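Local coordinates for ribosomal RNA small subunit methyltransferase D (Escherichia coli, PDB 2FPO), which methylates guanine 966 of 16S rRNA at N2 in the assembled 30S particle, using S-adenosyl-L-methionine as methyl donor, at residues I14-G19 / R24-P29; G19-R24 / L100-A105; D60-S65 / S110-F115; N124-D129 / N142-N147. All coordinates share one frame; numbering follows the deposited sequence.

Contact 1: residues I14-G19 / R24-P29; sequences IRIIGG and RKLPVP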
loop_
_atom_site.group_PDB
_atom_site.type_symbol
_atom_site.label_atom_id
_atom_site.label_comp_id
_atom_site.label_asym_id
_atom_site.label_seq_id
_atom_site.Cartn_x
_atom_site.Cartn_y
_atom_site.Cartn_z
ATOM N N ILE A 14 6.182 -6.792 -13.925
ATOM C CA ILE A 14 5.115 -5.945 -13.386
ATOM C C ILE A 14 4.789 -4.930 -14.466
ATOM O O ILE A 14 5.697 -4.313 -15.026
ATOM C CB ILE A 14 5.576 -5.222 -12.070
ATOM C CG1 ILE A 14 5.521 -6.173 -10.878
ATOM C CG2 ILE A 14 4.727 -3.988 -11.744
ATOM C CD1 ILE A 14 4.308 -7.076 -10.806
ATOM N N ARG A 15 3.506 -4.760 -14.788
ATOM C CA ARG A 15 3.148 -3.687 -15.712
ATOM C C ARG A 15 2.459 -2.560 -14.944
ATOM O O ARG A 15 1.556 -2.813 -14.160
ATOM C CB ARG A 15 2.307 -4.187 -16.900
ATOM C CG ARG A 15 2.367 -3.232 -18.106
ATOM C CD ARG A 15 1.366 -3.589 -19.233
ATOM N NE ARG A 15 0.070 -3.991 -18.686
ATOM C CZ ARG A 15 -1.074 -4.035 -19.363
ATOM N NH1 ARG A 15 -1.125 -3.681 -20.648
ATOM N NH2 ARG A 15 -2.179 -4.430 -18.736
ATOM N N ILE A 16 2.946 -1.333 -15.138
ATOM C CA ILE A 16 2.315 -0.136 -14.606
ATOM C C ILE A 16 1.166 0.258 -15.556
ATOM O O ILE A 16 1.374 0.554 -16.736
ATOM C CB ILE A 16 3.319 1.007 -14.390
ATOM C CG1 ILE A 16 4.301 0.636 -13.252
ATOM C CG2 ILE A 16 2.575 2.306 -14.056
ATOM C CD1 ILE A 16 5.441 1.600 -13.048
ATOM N N ILE A 17 -0.053 0.226 -15.039
ATOM C CA ILE A 17 -1.201 0.365 -15.925
ATOM C C ILE A 17 -1.706 1.793 -16.088
ATOM O O ILE A 17 -2.536 2.043 -16.959
ATOM C CB ILE A 17 -2.348 -0.587 -15.539
ATOM C CG1 ILE A 17 -2.742 -0.382 -14.092
ATOM C CG2 ILE A 17 -1.963 -2.048 -15.829
ATOM C CD1 ILE A 17 -4.167 -0.706 -13.825
ATOM N N GLY A 18 -1.204 2.719 -15.264
ATOM C CA GLY A 18 -1.632 4.111 -15.334
ATOM C C GLY A 18 -0.562 5.146 -15.054
ATOM O O GLY A 18 0.538 4.819 -14.605
ATOM N N GLY A 19 -0.910 6.405 -15.306
ATOM C CA GLY A 19 -0.068 7.569 -15.020
ATOM C C GLY A 19 1.128 7.798 -15.938
ATOM O O GLY A 19 1.137 7.398 -17.100
ATOM N N ARG A 24 4.749 1.001 -18.909
ATOM C CA ARG A 24 6.154 0.643 -18.655
ATOM C C ARG A 24 6.197 -0.705 -17.935
ATOM O O ARG A 24 5.421 -0.931 -17.017
ATOM C CB ARG A 24 6.904 1.728 -17.835
ATOM C CG ARG A 24 7.139 3.073 -18.592
ATOM C CD ARG A 24 8.296 3.000 -19.588
ATOM N NE ARG A 24 9.535 2.629 -18.930
ATOM C CZ ARG A 24 10.364 3.502 -18.363
ATOM N NH1 ARG A 24 10.085 4.807 -18.405
ATOM N NH2 ARG A 24 11.484 3.080 -17.776
ATOM N N LYS A 25 7.108 -1.578 -18.364
ATOM C CA LYS A 25 7.258 -2.943 -17.841
ATOM C C LYS A 25 8.538 -3.041 -16.982
ATOM O O LYS A 25 9.587 -2.540 -17.413
ATOM C CB LYS A 25 7.341 -3.926 -19.020
ATOM C CG LYS A 25 6.456 -3.554 -20.218
ATOM C CD LYS A 25 6.446 -4.630 -21.299
ATOM C CE LYS A 25 5.586 -4.219 -22.489
ATOM N NZ LYS A 25 4.140 -4.058 -22.122
ATOM N N LEU A 26 8.452 -3.697 -15.814
ATOM C CA LEU A 26 9.567 -3.807 -14.839
ATOM C C LEU A 26 9.776 -5.234 -14.302
ATOM O O LEU A 26 8.808 -5.936 -14.040
ATOM C CB LEU A 26 9.342 -2.856 -13.642
ATOM C CG LEU A 26 9.268 -1.337 -13.853
ATOM C CD1 LEU A 26 8.748 -0.696 -12.602
ATOM C CD2 LEU A 26 10.598 -0.699 -14.252
ATOM N N PRO A 27 11.048 -5.664 -14.120
ATOM C CA PRO A 27 11.342 -7.028 -13.642
ATOM C C PRO A 27 11.135 -7.191 -12.131
ATOM O O PRO A 27 11.586 -6.350 -11.361
ATOM C CB PRO A 27 12.819 -7.189 -13.974
ATOM C CG PRO A 27 13.353 -5.821 -13.786
ATOM C CD PRO A 27 12.289 -4.907 -14.355
ATOM N N VAL A 28 10.438 -8.248 -11.720
ATOM C CA VAL A 28 10.268 -8.557 -10.299
ATOM C C VAL A 28 10.643 -9.996 -10.046
ATOM O O VAL A 28 9.922 -10.905 -10.451
ATOM C CB VAL A 28 8.856 -8.225 -9.725
ATOM C CG1 VAL A 28 8.621 -6.737 -9.767
ATOM C CG2 VAL A 28 7.743 -9.003 -10.455
ATOM N N PRO A 29 11.745 -10.203 -9.309
ATOM C CA PRO A 29 12.574 -11.399 -9.399
ATOM C C PRO A 29 11.862 -12.702 -9.020
ATOM O O PRO A 29 10.687 -12.695 -8.635
ATOM C CB PRO A 29 13.721 -11.096 -8.420
ATOM C CG PRO A 29 13.116 -10.147 -7.413
ATOM C CD PRO A 29 12.209 -9.287 -8.244
#

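Contact 2: residues G19-R24 / L100-A105; sequences GQWRGR and LKAGNA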
loop_
_atom_site.group_PDB
_atom_site.type_symbol
_atom_site.label_atom_id
_atom_site.label_comp_id
_atom_site.label_asym_id
_atom_site.label_seq_id
_atom_site.Cartn_x
_atom_site.Cartn_y
_atom_site.Cartn_z
ATOM N N GLY A 19 -0.910 6.405 -15.306
ATOM C CA GLY A 19 -0.068 7.569 -15.020
ATOM C C GLY A 19 1.128 7.798 -15.938
ATOM O O GLY A 19 1.137 7.398 -17.100
ATOM N N GLN A 20 2.158 8.434 -15.407
ATOM C CA GLN A 20 3.295 8.826 -16.235
ATOM C C GLN A 20 4.098 7.652 -16.798
ATOM O O GLN A 20 4.700 7.795 -17.850
ATOM C CB GLN A 20 4.203 9.798 -15.490
ATOM C CG GLN A 20 4.896 9.215 -14.282
ATOM C CD GLN A 20 5.601 10.281 -13.487
ATOM O OE1 GLN A 20 6.444 11.020 -14.020
ATOM N NE2 GLN A 20 5.261 10.378 -12.203
ATOM N N TRP A 21 4.085 6.497 -16.122
ATOM C CA TRP A 21 4.791 5.315 -16.636
ATOM C C TRP A 21 3.850 4.253 -17.144
ATOM O O TRP A 21 4.174 3.069 -17.152
ATOM C CB TRP A 21 5.751 4.721 -15.594
ATOM C CG TRP A 21 6.688 5.731 -15.016
ATOM C CD1 TRP A 21 7.524 6.561 -15.696
ATOM C CD2 TRP A 21 6.861 6.020 -13.630
ATOM N NE1 TRP A 21 8.223 7.352 -14.810
ATOM C CE2 TRP A 21 7.832 7.036 -13.533
ATOM C CE3 TRP A 21 6.300 5.507 -12.454
ATOM C CZ2 TRP A 21 8.249 7.558 -12.299
ATOM C CZ3 TRP A 21 6.716 6.017 -11.239
ATOM C CH2 TRP A 21 7.674 7.040 -11.169
ATOM N N ARG A 22 2.677 4.695 -17.574
ATOM C CA ARG A 22 1.626 3.793 -18.027
ATOM C C ARG A 22 2.208 2.977 -19.153
ATOM O O ARG A 22 2.816 3.535 -20.074
ATOM C CB ARG A 22 0.426 4.605 -18.515
ATOM C CG ARG A 22 -0.498 3.866 -19.419
ATOM C CD ARG A 22 -1.702 4.718 -19.764
ATOM N NE ARG A 22 -1.404 5.707 -20.801
ATOM C CZ ARG A 22 -1.738 5.581 -22.080
ATOM N NH1 ARG A 22 -1.431 6.547 -22.948
ATOM N NH2 ARG A 22 -2.358 4.490 -22.508
ATOM N N GLY A 23 2.066 1.662 -19.052
ATOM C CA GLY A 23 2.595 0.765 -20.072
ATOM C C GLY A 23 4.066 0.393 -19.882
ATOM O O GLY A 23 4.584 -0.434 -20.629
ATOM N N ARG A 24 4.749 1.001 -18.909
ATOM C CA ARG A 24 6.154 0.643 -18.655
ATOM C C ARG A 24 6.197 -0.705 -17.935
ATOM O O ARG A 24 5.421 -0.931 -17.017
ATOM C CB ARG A 24 6.904 1.728 -17.835
ATOM C CG ARG A 24 7.139 3.073 -18.592
ATOM C CD ARG A 24 8.296 3.000 -19.588
ATOM N NE ARG A 24 9.535 2.629 -18.930
ATOM C CZ ARG A 24 10.364 3.502 -18.363
ATOM N NH1 ARG A 24 10.085 4.807 -18.405
ATOM N NH2 ARG A 24 11.484 3.080 -17.776
ATOM N N LEU A 100 13.072 4.091 -13.265
ATOM C CA LEU A 100 11.997 5.038 -13.459
ATOM C C LEU A 100 12.402 6.459 -13.091
ATOM O O LEU A 100 11.632 7.399 -13.341
ATOM C CB LEU A 100 10.783 4.606 -12.616
ATOM C CG LEU A 100 10.151 3.255 -12.947
ATOM C CD1 LEU A 100 9.096 2.848 -11.870
ATOM C CD2 LEU A 100 9.544 3.274 -14.382
ATOM N N LYS A 101 13.600 6.602 -12.498
ATOM C CA LYS A 101 14.129 7.899 -12.057
ATOM C C LYS A 101 13.210 8.487 -10.996
ATOM O O LYS A 101 13.010 9.710 -10.941
ATOM C CB LYS A 101 14.258 8.905 -13.234
ATOM C CG LYS A 101 15.575 8.899 -13.993
ATOM C CD LYS A 101 15.388 9.630 -15.330
ATOM C CE LYS A 101 16.693 10.058 -15.968
ATOM N NZ LYS A 101 17.658 8.932 -16.124
ATOM N N ALA A 102 12.663 7.623 -10.141
ATOM C CA ALA A 102 11.721 8.071 -9.139
ATOM C C ALA A 102 12.485 8.338 -7.843
ATOM O O ALA A 102 12.769 7.403 -7.063
ATOM C CB ALA A 102 10.634 7.038 -8.943
ATOM N N GLY A 103 12.811 9.615 -7.633
ATOM C CA GLY A 103 13.532 10.070 -6.448
ATOM C C GLY A 103 12.648 10.303 -5.231
ATOM O O GLY A 103 13.145 10.334 -4.107
ATOM N N ASN A 104 11.349 10.481 -5.478
ATOM C CA ASN A 104 10.339 10.786 -4.478
ATOM C C ASN A 104 9.776 9.513 -3.806
ATOM O O ASN A 104 8.573 9.400 -3.592
ATOM C CB ASN A 104 9.199 11.661 -5.085
ATOM C CG ASN A 104 8.415 10.947 -6.203
ATOM O OD1 ASN A 104 8.985 10.173 -6.983
ATOM N ND2 ASN A 104 7.106 11.204 -6.273
ATOM N N ALA A 105 10.681 8.599 -3.448
ATOM C CA ALA A 105 10.371 7.324 -2.815
ATOM C C ALA A 105 11.572 6.770 -2.072
ATOM O O ALA A 105 12.724 7.147 -2.341
ATOM C CB ALA A 105 9.876 6.312 -3.858
#

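Contact 3: residues D60-S65 / S110-F115; sequences DCFAGS and SNAMSF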
loop_
_atom_site.group_PDB
_atom_site.type_symbol
_atom_site.label_atom_id
_atom_site.label_comp_id
_atom_site.label_asym_id
_atom_site.label_seq_id
_atom_site.Cartn_x
_atom_site.Cartn_y
_atom_site.Cartn_z
ATOM N N ASP A 60 3.407 1.998 1.797
ATOM C CA ASP A 60 3.079 0.606 1.471
ATOM C C ASP A 60 3.745 -0.308 2.516
ATOM O O ASP A 60 4.982 -0.452 2.521
ATOM C CB ASP A 60 3.591 0.290 0.073
ATOM C CG ASP A 60 2.966 -0.972 -0.535
ATOM O OD1 ASP A 60 2.477 -1.865 0.188
ATOM O OD2 ASP A 60 2.999 -1.070 -1.764
ATOM N N CYS A 61 2.918 -0.918 3.377
ATOM C CA CYS A 61 3.418 -1.709 4.518
ATOM C C CYS A 61 4.088 -3.030 4.171
ATOM O O CYS A 61 4.875 -3.533 4.991
ATOM C CB CYS A 61 2.314 -1.956 5.549
ATOM S SG CYS A 61 1.680 -0.407 6.266
ATOM N N PHE A 62 3.733 -3.610 3.018
ATOM C CA PHE A 62 4.267 -4.911 2.554
ATOM C C PHE A 62 4.356 -4.726 1.064
ATOM O O PHE A 62 3.484 -5.211 0.301
ATOM C CB PHE A 62 3.319 -6.115 2.880
ATOM C CG PHE A 62 2.892 -6.171 4.320
ATOM C CD1 PHE A 62 3.648 -6.871 5.255
ATOM C CD2 PHE A 62 1.749 -5.485 4.742
ATOM C CE1 PHE A 62 3.267 -6.864 6.639
ATOM C CE2 PHE A 62 1.346 -5.470 6.094
ATOM C CZ PHE A 62 2.096 -6.179 7.046
ATOM N N ALA A 63 5.379 -3.993 0.641
ATOM C CA ALA A 63 5.423 -3.498 -0.749
ATOM C C ALA A 63 5.643 -4.592 -1.794
ATOM O O ALA A 63 5.176 -4.455 -2.924
ATOM C CB ALA A 63 6.444 -2.362 -0.899
ATOM N N GLY A 64 6.328 -5.668 -1.417
ATOM C CA GLY A 64 6.553 -6.828 -2.321
ATOM C C GLY A 64 7.135 -6.427 -3.677
ATOM O O GLY A 64 8.235 -5.835 -3.769
ATOM N N SER A 65 6.375 -6.696 -4.727
ATOM C CA SER A 65 6.753 -6.318 -6.107
ATOM C C SER A 65 6.769 -4.784 -6.339
ATOM O O SER A 65 7.354 -4.294 -7.305
ATOM C CB SER A 65 5.806 -7.014 -7.095
ATOM O OG SER A 65 4.467 -6.685 -6.753
ATOM N N SER A 110 12.431 -3.881 6.076
ATOM C CA SER A 110 12.025 -4.155 7.462
ATOM C C SER A 110 10.726 -4.926 7.414
ATOM O O SER A 110 9.926 -4.764 6.469
ATOM C CB SER A 110 11.796 -2.833 8.245
ATOM O OG SER A 110 11.253 -3.101 9.558
ATOM N N ASN A 111 10.490 -5.735 8.417
ATOM C CA ASN A 111 9.129 -6.204 8.643
ATOM C C ASN A 111 8.250 -5.041 9.153
ATOM O O ASN A 111 8.758 -4.086 9.777
ATOM C CB ASN A 111 9.124 -7.414 9.606
ATOM C CG ASN A 111 9.497 -7.038 11.033
ATOM O OD1 ASN A 111 8.628 -6.776 11.846
ATOM N ND2 ASN A 111 10.789 -6.933 11.314
ATOM N N ALA A 112 6.944 -5.120 8.903
ATOM C CA ALA A 112 6.027 -4.028 9.241
ATOM C C ALA A 112 5.817 -3.807 10.735
ATOM O O ALA A 112 5.651 -2.681 11.161
ATOM C CB ALA A 112 4.685 -4.205 8.541
HETATM N N MSE A 113 5.858 -4.882 11.524
HETATM C CA MSE A 113 5.619 -4.798 12.967
HETATM C C MSE A 113 6.692 -3.998 13.696
HETATM O O MSE A 113 6.345 -3.154 14.529
HETATM C CB MSE A 113 5.528 -6.194 13.583
HETATM C CG MSE A 113 4.554 -7.063 12.830
HETATM SE SE MSE A 113 2.742 -6.672 13.366
HETATM C CE MSE A 113 2.708 -7.967 14.727
ATOM N N SER A 114 7.970 -4.255 13.378
ATOM C CA SER A 114 9.082 -3.475 13.900
ATOM C C SER A 114 9.061 -2.054 13.361
ATOM O O SER A 114 9.306 -1.087 14.101
ATOM C CB SER A 114 10.428 -4.097 13.487
ATOM O OG SER A 114 10.595 -5.321 14.163
ATOM N N PHE A 115 8.813 -1.934 12.064
ATOM C CA PHE A 115 8.820 -0.625 11.433
ATOM C C PHE A 115 7.774 0.363 11.978
ATOM O O PHE A 115 8.087 1.533 12.216
ATOM C CB PHE A 115 8.714 -0.691 9.907
ATOM C CG PHE A 115 8.721 0.684 9.289
ATOM C CD1 PHE A 115 9.903 1.403 9.199
ATOM C CD2 PHE A 115 7.531 1.295 8.902
ATOM C CE1 PHE A 115 9.895 2.701 8.681
ATOM C CE2 PHE A 115 7.528 2.601 8.401
ATOM C CZ PHE A 115 8.716 3.283 8.293
HETATM O O HOH W 1 6.892 -5.355 5.502
#

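Contact 4: residues N124-D129 / N142-N147; sequences NIVFVD and NLLEDN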
loop_
_atom_site.group_PDB
_atom_site.type_symbol
_atom_site.label_atom_id
_atom_site.label_comp_id
_atom_site.label_asym_id
_atom_site.label_seq_id
_atom_site.Cartn_x
_atom_site.Cartn_y
_atom_site.Cartn_z
ATOM N N ASN A 124 -1.486 10.153 3.720
ATOM C CA ASN A 124 -2.803 10.271 3.123
ATOM C C ASN A 124 -3.376 8.920 2.646
ATOM O O ASN A 124 -4.608 8.705 2.684
ATOM C CB ASN A 124 -2.711 11.222 1.916
ATOM C CG ASN A 124 -2.114 12.561 2.281
ATOM O OD1 ASN A 124 -2.743 13.375 2.980
ATOM N ND2 ASN A 124 -0.885 12.804 1.826
ATOM N N ILE A 125 -2.487 8.038 2.184
ATOM C CA ILE A 125 -2.869 6.734 1.617
ATOM C C ILE A 125 -1.950 5.631 2.120
ATOM O O ILE A 125 -0.723 5.705 1.966
ATOM C CB ILE A 125 -2.842 6.769 0.038
ATOM C CG1 ILE A 125 -3.802 7.848 -0.513
ATOM C CG2 ILE A 125 -3.069 5.370 -0.591
ATOM C CD1 ILE A 125 -3.850 7.953 -2.048
ATOM N N VAL A 126 -2.533 4.588 2.682
ATOM C CA VAL A 126 -1.744 3.431 3.166
ATOM C C VAL A 126 -2.269 2.139 2.570
ATOM O O VAL A 126 -3.496 1.919 2.508
ATOM C CB VAL A 126 -1.709 3.342 4.732
ATOM C CG1 VAL A 126 -0.835 2.169 5.244
ATOM C CG2 VAL A 126 -1.236 4.651 5.341
ATOM N N PHE A 127 -1.334 1.304 2.118
ATOM C CA PHE A 127 -1.641 -0.001 1.547
ATOM C C PHE A 127 -1.274 -1.102 2.545
ATOM O O PHE A 127 -0.123 -1.191 2.986
ATOM C CB PHE A 127 -0.880 -0.243 0.243
ATOM C CG PHE A 127 -1.070 0.853 -0.789
ATOM C CD1 PHE A 127 -2.287 0.994 -1.477
ATOM C CD2 PHE A 127 -0.023 1.707 -1.103
ATOM C CE1 PHE A 127 -2.456 2.038 -2.436
ATOM C CE2 PHE A 127 -0.181 2.742 -2.071
ATOM C CZ PHE A 127 -1.400 2.904 -2.730
ATOM N N VAL A 128 -2.267 -1.940 2.849
ATOM C CA VAL A 128 -2.140 -3.063 3.802
ATOM C C VAL A 128 -2.588 -4.362 3.132
ATOM O O VAL A 128 -3.741 -4.803 3.232
ATOM C CB VAL A 128 -2.926 -2.814 5.128
ATOM C CG1 VAL A 128 -2.606 -3.919 6.171
ATOM C CG2 VAL A 128 -2.653 -1.425 5.675
ATOM N N ASP A 129 -1.645 -4.994 2.452
ATOM C CA ASP A 129 -1.901 -6.253 1.792
ATOM C C ASP A 129 -0.835 -7.224 2.302
ATOM O O ASP A 129 0.155 -7.461 1.632
ATOM C CB ASP A 129 -1.814 -6.082 0.273
ATOM C CG ASP A 129 -1.983 -7.407 -0.473
ATOM O OD1 ASP A 129 -2.680 -8.323 0.050
ATOM O OD2 ASP A 129 -1.394 -7.543 -1.567
ATOM N N ASN A 142 -3.700 -1.554 13.897
ATOM C CA ASN A 142 -3.633 -0.861 15.200
ATOM C C ASN A 142 -2.388 -0.021 15.350
ATOM O O ASN A 142 -2.440 1.049 15.942
ATOM C CB ASN A 142 -3.727 -1.841 16.356
ATOM C CG ASN A 142 -5.124 -2.395 16.537
ATOM O OD1 ASN A 142 -5.287 -3.539 16.950
ATOM N ND2 ASN A 142 -6.132 -1.582 16.261
ATOM N N LEU A 143 -1.264 -0.508 14.821
ATOM C CA LEU A 143 -0.018 0.263 14.852
ATOM C C LEU A 143 -0.132 1.525 14.019
ATOM O O LEU A 143 0.314 2.577 14.458
ATOM C CB LEU A 143 1.172 -0.579 14.386
ATOM C CG LEU A 143 1.570 -1.688 15.382
ATOM C CD1 LEU A 143 2.287 -2.792 14.637
ATOM C CD2 LEU A 143 2.408 -1.185 16.546
ATOM N N LEU A 144 -0.741 1.414 12.826
ATOM C CA LEU A 144 -0.982 2.589 11.959
ATOM C C LEU A 144 -1.751 3.666 12.696
ATOM O O LEU A 144 -1.358 4.832 12.733
ATOM C CB LEU A 144 -1.707 2.202 10.636
ATOM C CG LEU A 144 -0.894 1.393 9.613
ATOM C CD1 LEU A 144 -1.832 0.936 8.467
ATOM C CD2 LEU A 144 0.273 2.281 9.082
ATOM N N GLU A 145 -2.858 3.268 13.301
ATOM C CA GLU A 145 -3.682 4.189 14.091
ATOM C C GLU A 145 -2.999 4.737 15.362
ATOM O O GLU A 145 -3.229 5.876 15.728
ATOM C CB GLU A 145 -5.001 3.513 14.464
ATOM C CG GLU A 145 -5.987 4.361 15.307
ATOM C CD GLU A 145 -6.396 5.655 14.623
ATOM O OE1 GLU A 145 -6.546 5.659 13.380
ATOM O OE2 GLU A 145 -6.581 6.675 15.340
ATOM N N ASP A 146 -2.201 3.918 16.053
ATOM C CA ASP A 146 -1.708 4.301 17.383
ATOM C C ASP A 146 -0.415 5.102 17.334
ATOM O O ASP A 146 -0.116 5.828 18.265
ATOM C CB ASP A 146 -1.476 3.086 18.270
ATOM C CG ASP A 146 -2.740 2.339 18.592
ATOM O OD1 ASP A 146 -3.859 2.858 18.374
ATOM O OD2 ASP A 146 -2.607 1.196 19.060
ATOM N N ASN A 147 0.344 4.969 16.251
ATOM C CA ASN A 147 1.671 5.555 16.187
ATOM C C ASN A 147 1.825 6.752 15.228
ATOM O O ASN A 147 2.936 7.139 14.890
ATOM C CB ASN A 147 2.716 4.444 15.942
ATOM C CG ASN A 147 2.814 3.490 17.128
ATOM O OD1 ASN A 147 2.497 3.868 18.245
ATOM N ND2 ASN A 147 3.228 2.263 16.887
#

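Contact 1: residues I14-G19 / R24-P29
I14 and L26 pair across the beta hairpin of strands 13-15 and 25-27, and each satisfies the other's backbone. I14 N donates to L26 O at 2.8 Å, and L26 N donates to I14 O at 2.9 Å. Both donors lie in the plane of the carbonyl they meet. Further along, I16 N donates to R24 O at 3.1 Å in a nearly straight bond (173° at the hydrogen). R15 and K25 are the non-hydrogen-bonded pair between. Their side chains run alongside each other. R15 finds its countercharge in D39, through NH2, and its carbonyl accepts from R42. On the opposite face, the I14 and V28 side chains cross at about a right angle, and I14 CG1 does the touching. It lies 3.3 Å from V28 CG1, which is tight, and 3.6 Å from V28 CG2. The torsion chi1 of I14 (-78°) sets CG1 beside the backbone N and over these methyls. With only an alanine at V28, a gap is likely to open beside I14 CG1, since both methyls that touch it would be gone. The chemistry is two-sided: backbone bonds fix the register, one face carries charge, and the other is apolar, with I16 and L26 on helix 67-74 and I14 and V28 at S65.

Contact 2: residues G19-R24 / L100-A105
A type II beta turn from W21 to R24, closed by R24 N donating to W21 O at 2.8 Å, sets W21 against L100 at the end of helix 87-99, where K101 with its positive phi completes a Schellman motif. The turn belongs to the connection of the hairpin 13-15/25-27. The helix is the crossover of a beta-alpha-beta unit between strands 79-83 and 105-108. L100 crosses the indole obliquely, over one face. L100 CD2 makes a CH-pi contact over the five-membered ring, 3.9 Å from its centroid and 13° off the normal. L100 CD1 reaches the six-membered part, at 3.9 Å from W21 CE3. The leucine therefore spreads its branches over both rings. A102 CB comes in obliquely, 3.7 Å from W21 CH2. The opposite face of the indole is taken by Q20 CG, over its centre. S74 holds the backbone here, its hydroxyl bonded to W21 N. If W21 were a serine, L100 and A102 would probably lose the cover of the indole, and a gap would part the turn from the helix end. R24 bends at chi2 and chi3, which brings its guanidinium back over the same leucine. L100 CD2 lies over one face of that group, 3.9 Å from R24 NH2, while also touching the indole.

Contact 3: residues D60-S65 / S110-F115
The F62 ring meets A112 CB obliquely, with its far end doing the touching: F62 CE1 and F62 CZ are each 3.6 Å from that methyl. P130, P131 and T140 also touch the F62 side chain. The other flat group is the N111 carboxamide, which serves as N-cap of helix 112-116. N111 OD1 accepts from S114 N at 3.0 Å, with the donor well above the carboxamide plane (41°). N111 O has two donors, F115 N and the hydroxyl S110 OG, the latter at 2.7 Å. A112, next to the cap, thus sits on a fixed first turn with its methyl toward the loop. C61 O lies 3.6 Å from A112 CB. A water links the segments, donating to C61 O at 2.8 Å and to S110 O at 3.2 Å. Residues 61-65 follow strand 57-60, and the run D-C-F-A-G-S is consistent with the glycine-containing loop that binds S-adenosylmethionine in methyltransferases of this superfamily. No direct hydrogen bond crosses between the segments. The link is small and mostly apolar: a single alanine methyl, and one water that joins two carbonyls, tie the loop to the helix start.

Contact 4: residues N124-D129 / N142-N147
V126 and L144 reach toward each other tip to tip, strand against helix. V126 CG1 meets both methyls of the leucine: L144 CD1 at 3.6 Å and L144 CD2 at 4.0 Å. V128 is oriented differently. It and L144 slide past each other in opposite directions, so the touch falls on one branch, V128 CG2, 3.7 Å from L144 CD1. L144 CD1 thus touches both valines, while CD2 meets V126 alone of the two. The two valines share nearly the same rotamer, with CG1 anti to the backbone N (chi1 -177° in V126). Their different places along the strand relative to L144 decide which methyl each one offers. In L144 an extended chi2 (172°) carries CD1 on toward the strand. All three side chains are buried, and the interface is purely apolar. The backbones stay well apart, with V126 CA 8.9 Å from L144 CA.

The contact belongs to a beta-alpha-beta crossover, in which helix 137-146 joins strand 123-128 to its parallel neighbour 154-161. D129, just past the strand, is followed by P130 and P131. This is consistent with the signature named for N6-methyltransferases, although this enzyme acts on guanine N2. I125 and F127 alternate with the valines and pack on helix 39-53. The strand is therefore sandwiched between two helices, with L144 also touching L59 of the adjacent strand 57-60, and V126 touching C61.

Overall arrangement
Contacts 3 and 4 are buried and near the centre of the chain. Contacts 1 and 2 lie further out and are only partly buried. Contacts 1 and 2 share the hairpin: they have G19 and R24 in common, and L26 CD1 packs on L100 CD1. Contacts 3 and 4 adjoin at the ends of strands 57-60 and 123-128, where C61 N probably bonds to F127 O. V28 and I14 touch S65, which ties contact 1 to contact 3. Contacts 1 and 4 do not touch. The chemistry follows the place: backbone bonds in contact 1, an aromatic face in contact 2, a capped helix start and a water in contact 3, methyls alone in contact 4.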